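PDB 3JXE: tryptophan--tRNA ligase from Pyrococcus horikoshii, which catalyses the ATP-dependent attachment of L-tryptophan to its cognate tRNA, releasing AMP and diphosphate. Local coordinates for residues Pro167-Ile172 and Phe227-Leu231. Numbering follows the deposited sequence.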
ATOM      1  N   PRO B 167       2.551  -6.991  -7.072  1.00 59.20           N
ATOM      2  CA  PRO B 167       3.344  -7.556  -8.170  1.00 59.20           C
ATOM      3  C   PRO B 167       4.351  -6.588  -8.810  1.00 59.25           C
ATOM      4  O   PRO B 167       5.530  -6.931  -8.924  1.00 59.26           O
ATOM      5  CB  PRO B 167       2.277  -7.980  -9.180  1.00 59.15           C
ATOM      6  CG  PRO B 167       1.124  -8.349  -8.329  1.00 59.24           C
ATOM      7  CD  PRO B 167       1.124  -7.346  -7.209  1.00 59.20           C
ATOM      8  N   ILE B 168       3.903  -5.398  -9.207  1.00 59.36           N
ATOM      9  CA  ILE B 168       4.801  -4.419  -9.837  1.00 59.40           C
ATOM     10  C   ILE B 168       5.660  -3.650  -8.819  1.00 59.49           C
ATOM     11  O   ILE B 168       6.691  -3.075  -9.172  1.00 59.44           O
ATOM     12  CB  ILE B 168       4.048  -3.452 -10.807  1.00 59.35           C
ATOM     13  CG1 ILE B 168       5.036  -2.825 -11.802  1.00 59.27           C
ATOM     14  CG2 ILE B 168       3.250  -2.393 -10.035  1.00 59.32           C
ATOM     15  CD1 ILE B 168       4.408  -2.244 -13.051  1.00 59.08           C
ATOM     16  N   ALA B 169       5.242  -3.658  -7.556  1.00 59.68           N
ATOM     17  CA  ALA B 169       6.027  -3.046  -6.486  1.00 59.98           C
ATOM     18  C   ALA B 169       7.281  -3.870  -6.181  1.00 60.20           C
ATOM     19  O   ALA B 169       8.186  -3.404  -5.487  1.00 60.26           O
ATOM     20  CB  ALA B 169       5.181  -2.870  -5.239  1.00 59.94           C
ATOM     21  N   LYS B 170       7.314  -5.096  -6.702  1.00 60.47           N
ATOM     22  CA  LYS B 170       8.479  -5.971  -6.612  1.00 60.65           C
ATOM     23  C   LYS B 170       9.330  -5.855  -7.876  1.00 60.85           C
ATOM     24  O   LYS B 170      10.529  -6.119  -7.848  1.00 60.82           O
ATOM     25  CB  LYS B 170       8.042  -7.423  -6.403  1.00 60.63           C
ATOM     26  CG  LYS B 170       9.163  -8.373  -6.007  1.00 60.45           C
ATOM     27  CD  LYS B 170       8.694  -9.816  -6.006  1.00 59.78           C
ATOM     28  CE  LYS B 170       9.863 -10.776  -5.875  1.00 59.32           C
ATOM     29  NZ  LYS B 170       9.401 -12.180  -5.743  1.00 58.85           N
ATOM     30  N   LYS B 171       8.700  -5.469  -8.983  1.00 61.13           N
ATOM     31  CA  LYS B 171       9.404  -5.288 -10.250  1.00 61.49           C
ATOM     32  C   LYS B 171      10.160  -3.963 -10.276  1.00 61.75           C
ATOM     33  O   LYS B 171      11.365  -3.935 -10.531  1.00 61.81           O
ATOM     34  CB  LYS B 171       8.435  -5.370 -11.431  1.00 61.42           C
ATOM     35  CG  LYS B 171       7.898  -6.766 -11.707  1.00 61.77           C
ATOM     36  CD  LYS B 171       8.900  -7.613 -12.475  1.00 62.17           C
ATOM     37  CE  LYS B 171       8.381  -9.022 -12.694  1.00 62.42           C
ATOM     38  NZ  LYS B 171       9.194  -9.730 -13.718  1.00 63.09           N
ATOM     39  N   ILE B 172       9.445  -2.872 -10.006  1.00 62.13           N
ATOM     40  CA  ILE B 172      10.045  -1.540 -10.004  1.00 62.41           C
ATOM     41  C   ILE B 172      10.995  -1.405  -8.820  1.00 62.70           C
ATOM     42  O   ILE B 172      10.568  -1.287  -7.668  1.00 62.72           O
ATOM     43  CB  ILE B 172       8.983  -0.405  -9.981  1.00 62.29           C
ATOM     44  CG1 ILE B 172       8.013  -0.548 -11.157  1.00 62.03           C
ATOM     45  CG2 ILE B 172       9.663   0.961 -10.017  1.00 62.25           C
ATOM     46  CD1 ILE B 172       6.777   0.321 -11.052  1.00 61.99           C
ATOM     47  N   PHE B 227       7.089  -3.769 -17.466  1.00 69.88           N
ATOM     48  CA  PHE B 227       6.852  -4.994 -16.702  1.00 70.12           C
ATOM     49  C   PHE B 227       5.496  -5.650 -16.952  1.00 70.37           C
ATOM     50  O   PHE B 227       5.206  -6.700 -16.377  1.00 70.42           O
ATOM     51  CB  PHE B 227       7.039  -4.730 -15.205  1.00 70.02           C
ATOM     52  CG  PHE B 227       8.388  -4.180 -14.851  1.00 69.88           C
ATOM     53  CD1 PHE B 227       8.525  -2.860 -14.436  1.00 69.78           C
ATOM     54  CD2 PHE B 227       9.525  -4.976 -14.939  1.00 69.61           C
ATOM     55  CE1 PHE B 227       9.775  -2.344 -14.107  1.00 69.74           C
ATOM     56  CE2 PHE B 227      10.778  -4.470 -14.612  1.00 69.51           C
ATOM     57  CZ  PHE B 227      10.903  -3.154 -14.198  1.00 69.46           C
ATOM     58  N   ALA B 228       4.683  -5.043 -17.813  1.00 70.74           N
ATOM     59  CA  ALA B 228       3.318  -5.517 -18.069  1.00 71.12           C
ATOM     60  C   ALA B 228       3.242  -6.989 -18.482  1.00 71.42           C
ATOM     61  O   ALA B 228       2.460  -7.759 -17.914  1.00 71.39           O
ATOM     62  CB  ALA B 228       2.639  -4.639 -19.106  1.00 71.09           C
ATOM     63  N   GLU B 229       4.063  -7.371 -19.461  1.00 71.84           N
ATOM     64  CA  GLU B 229       4.049  -8.728 -20.011  1.00 72.19           C
ATOM     65  C   GLU B 229       4.578  -9.779 -19.042  1.00 72.16           C
ATOM     66  O   GLU B 229       4.040 -10.883 -18.975  1.00 72.19           O
ATOM     67  CB  GLU B 229       4.811  -8.786 -21.333  1.00 72.35           C
ATOM     68  CG  GLU B 229       4.006  -8.279 -22.523  1.00 73.34           C
ATOM     69  CD  GLU B 229       4.849  -8.129 -23.779  1.00 74.88           C
ATOM     70  OE1 GLU B 229       5.638  -9.052 -24.097  1.00 75.32           O
ATOM     71  OE2 GLU B 229       4.716  -7.083 -24.455  1.00 75.43           O
ATOM     72  N   SER B 230       5.622  -9.430 -18.292  1.00 72.17           N
ATOM     73  CA  SER B 230       6.175 -10.330 -17.278  1.00 72.23           C
ATOM     74  C   SER B 230       5.184 -10.573 -16.138  1.00 72.23           C
ATOM     75  O   SER B 230       5.280 -11.575 -15.428  1.00 72.26           O
ATOM     76  CB  SER B 230       7.493  -9.783 -16.727  1.00 72.25           C
ATOM     77  OG  SER B 230       7.278  -8.643 -15.914  1.00 72.55           O
ATOM     78  N   LEU B 231       4.239  -9.649 -15.971  1.00 72.23           N
ATOM     79  CA  LEU B 231       3.192  -9.770 -14.959  1.00 72.21           C
ATOM     80  C   LEU B 231       1.937 -10.436 -15.527  1.00 72.29           C
ATOM     81  O   LEU B 231       0.978 -10.697 -14.794  1.00 72.30           O
ATOM     82  CB  LEU B 231       2.850  -8.401 -14.360  1.00 72.14           C
ATOM     83  CG  LEU B 231       3.954  -7.633 -13.624  1.00 71.90           C
ATOM     84  CD1 LEU B 231       3.530  -6.194 -13.394  1.00 71.75           C
ATOM     85  CD2 LEU B 231       4.349  -8.298 -12.313  1.00 71.81           C
TER
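Two knobs on the turn 227-231, the side chains of F227 and L231, press against the last turn of helix 160-171 and I172 just after it. L231 fits a hollow lined by P167, I168 and K171. A branched leucine end suits this site because its two methyls diverge within it: CD2 lies 3.8 Å from P167 CB and 3.9 Å from K171 CG, CD1 3.8 Å from I168 CB. The F227 ring sits against K171, I168 and I172, its flat face well shaped to cover a lysine stem: K171 CB lies over it, 3.7 Å from the centroid, in a CH-pi contact. The two isoleucines stand oblique to the ring, I172 CG1 3.9 Å from F227 CE1; I168 CD1 lies 4.2 Å from F227 CB. Both also pack on I199 of helix 189-199, while K170 NZ hydrogen-bonds F118 O and K121 O of the second subunit. Long K171 is apolar along its stem and polar at its tip, where NZ makes a weak hydrogen bond to S230 OG (3.1 Å); the short serine hydroxyl accepts it and donates to F227 O (2.9 Å). This peripheral packing within the class I catalytic domain therefore rests chiefly on apolar fit, with a modest polar link at its edge.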